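Local coordinates for hypothetical sugar kinase (Cytophaga hutchinsonii, PDB 3R8E), which is probably a sugar kinase of the ROK family, expected to transfer a phosphate group from ATP to a sugar, at residues G272-F277 with M297-A302. Sequence-based numbering, arbitrary orientation.
Sequences GAFDYF and MYIGKA
Phe274, in the first turn of helix 274-288, turns the edge of its ring to strand 298-301, an edge strand, within this chain, of a mixed sheet in this ribonuclease H-like fold. The strand runs parallel to 263-267, whose Leu266 also touches the ring, and helix 274-288 belongs to the crossover that joins the two. Ile299 comes first: its CG2 lies 4.1 Å from Phe274 CZ, while its carbonyl O lies in the ring plane, 3.7 Å from the same CZ. Gly300 O is 3.5 Å from Phe274 CE2, so two carbonyl oxygens face the weakly positive ring hydrogens, with no hydrogen bond across the contact. With CG anti to the backbone N (chi1 -171°), Phe274 reaches out from the helix to this backbone. Lys301 then slides past the ring in the opposite direction, its CB and CD each 4.1 Å from Phe274 CD2. Trimming Phe274 to an alanine is likely to open a gap between helix and strand, depriving Ile299 CG2 and the Lys301 methylenes of their apolar neighbour. The lysine chain bends at chi2 and chi4, and Lys301 NZ hydrogen-bonds to Ser271 OG and donates to Ala302 O at 3.2 Å, tilted 27° from the carbonyl plane.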
loop_
_atom_site.group_PDB
_atom_site.type_symbol
_atom_site.label_atom_id
_atom_site.label_comp_id
_atom_site.label_asym_id
_atom_site.label_seq_id
_atom_site.Cartn_x
_atom_site.Cartn_y
_atom_site.Cartn_z
ATOM N N GLY A 272 6.122 6.669 -23.192
ATOM C CA GLY A 272 6.198 6.689 -24.651
ATOM C C GLY A 272 6.828 5.403 -25.164
ATOM O O GLY A 272 6.644 5.031 -26.329
ATOM N N ALA A 273 7.556 4.699 -24.264
ATOM C CA ALA A 273 8.229 3.422 -24.498
ATOM C C ALA A 273 7.402 2.249 -23.954
ATOM O O ALA A 273 7.948 1.171 -23.706
ATOM C CB ALA A 273 9.594 3.441 -23.839
ATOM N N PHE A 274 6.080 2.466 -23.788
ATOM C CA PHE A 274 5.088 1.514 -23.271
ATOM C C PHE A 274 5.290 0.101 -23.836
ATOM O O PHE A 274 5.470 -0.837 -23.068
ATOM C CB PHE A 274 3.669 2.015 -23.613
ATOM C CG PHE A 274 2.518 1.273 -22.974
ATOM C CD1 PHE A 274 1.977 0.141 -23.581
ATOM C CD2 PHE A 274 1.938 1.733 -21.798
ATOM C CE1 PHE A 274 0.903 -0.539 -22.995
ATOM C CE2 PHE A 274 0.859 1.059 -21.220
ATOM C CZ PHE A 274 0.350 -0.072 -21.822
ATOM N N ASP A 275 5.315 -0.041 -25.175
ATOM C CA ASP A 275 5.440 -1.335 -25.843
ATOM C C ASP A 275 6.731 -2.101 -25.517
ATOM O O ASP A 275 6.748 -3.327 -25.648
ATOM C CB ASP A 275 5.338 -1.153 -27.368
ATOM C CG ASP A 275 4.005 -0.600 -27.852
ATOM O OD1 ASP A 275 3.005 -0.699 -27.098
ATOM O OD2 ASP A 275 3.955 -0.099 -28.998
ATOM N N TYR A 276 7.795 -1.399 -25.092
ATOM C CA TYR A 276 9.094 -2.022 -24.842
ATOM C C TYR A 276 9.324 -2.393 -23.364
ATOM O O TYR A 276 10.099 -3.319 -23.111
ATOM C CB TYR A 276 10.222 -1.121 -25.379
ATOM C CG TYR A 276 9.887 -0.572 -26.752
ATOM C CD1 TYR A 276 9.811 -1.414 -27.860
ATOM C CD2 TYR A 276 9.515 0.758 -26.920
ATOM C CE1 TYR A 276 9.417 -0.934 -29.108
ATOM C CE2 TYR A 276 9.116 1.248 -28.162
ATOM C CZ TYR A 276 9.067 0.398 -29.252
ATOM O OH TYR A 276 8.666 0.875 -30.475
ATOM N N PHE A 277 8.657 -1.722 -22.404
ATOM C CA PHE A 277 8.842 -2.073 -20.988
ATOM C C PHE A 277 7.628 -2.819 -20.384
ATOM O O PHE A 277 7.807 -3.549 -19.409
ATOM C CB PHE A 277 9.222 -0.849 -20.122
ATOM C CG PHE A 277 8.165 0.196 -19.844
ATOM C CD1 PHE A 277 7.222 0.007 -18.838
ATOM C CD2 PHE A 277 8.189 1.420 -20.500
ATOM C CE1 PHE A 277 6.266 0.986 -18.561
ATOM C CE2 PHE A 277 7.232 2.400 -20.219
ATOM C CZ PHE A 277 6.272 2.174 -19.253
HETATM N N MSE A 297 -6.819 -8.196 -14.811
HETATM C CA MSE A 297 -5.935 -7.037 -14.709
HETATM C C MSE A 297 -5.895 -6.278 -16.043
HETATM O O MSE A 297 -6.103 -6.864 -17.116
HETATM C CB MSE A 297 -4.527 -7.444 -14.240
HETATM C CG MSE A 297 -3.645 -8.052 -15.338
HETATM SE SE MSE A 297 -1.811 -8.347 -14.772
HETATM C CE MSE A 297 -1.406 -6.570 -14.180
ATOM N N TYR A 298 -5.666 -4.960 -15.962
ATOM C CA TYR A 298 -5.603 -4.071 -17.116
ATOM C C TYR A 298 -4.431 -3.118 -16.955
ATOM O O TYR A 298 -4.273 -2.510 -15.897
ATOM C CB TYR A 298 -6.925 -3.302 -17.288
ATOM C CG TYR A 298 -6.860 -2.128 -18.242
ATOM C CD1 TYR A 298 -6.763 -2.326 -19.618
ATOM C CD2 TYR A 298 -6.913 -0.818 -17.772
ATOM C CE1 TYR A 298 -6.702 -1.246 -20.502
ATOM C CE2 TYR A 298 -6.876 0.267 -18.647
ATOM C CZ TYR A 298 -6.756 0.049 -20.010
ATOM O OH TYR A 298 -6.711 1.124 -20.869
ATOM N N ILE A 299 -3.591 -3.027 -17.992
ATOM C CA ILE A 299 -2.461 -2.104 -18.035
ATOM C C ILE A 299 -2.679 -1.245 -19.269
ATOM O O ILE A 299 -2.654 -1.752 -20.394
ATOM C CB ILE A 299 -1.073 -2.788 -17.999
ATOM C CG1 ILE A 299 -0.925 -3.672 -16.748
ATOM C CG2 ILE A 299 0.053 -1.727 -18.069
ATOM C CD1 ILE A 299 0.121 -4.704 -16.850
ATOM N N GLY A 300 -2.987 0.023 -19.036
ATOM C CA GLY A 300 -3.273 0.977 -20.095
ATOM C C GLY A 300 -2.348 2.172 -20.098
ATOM O O GLY A 300 -1.613 2.407 -19.138
ATOM N N LYS A 301 -2.376 2.924 -21.196
ATOM C CA LYS A 301 -1.576 4.129 -21.351
ATOM C C LYS A 301 -2.406 5.329 -20.886
ATOM O O LYS A 301 -3.581 5.435 -21.250
ATOM C CB LYS A 301 -1.135 4.265 -22.834
ATOM C CG LYS A 301 -0.463 5.583 -23.215
ATOM C CD LYS A 301 1.059 5.541 -23.089
ATOM C CE LYS A 301 1.697 6.832 -23.546
ATOM N NZ LYS A 301 1.478 7.943 -22.577
ATOM N N ALA A 302 -1.812 6.211 -20.063
ATOM C CA ALA A 302 -2.463 7.450 -19.627
ATOM C C ALA A 302 -2.371 8.420 -20.798
ATOM O O ALA A 302 -1.262 8.748 -21.224
ATOM C CB ALA A 302 -1.777 8.006 -18.393
#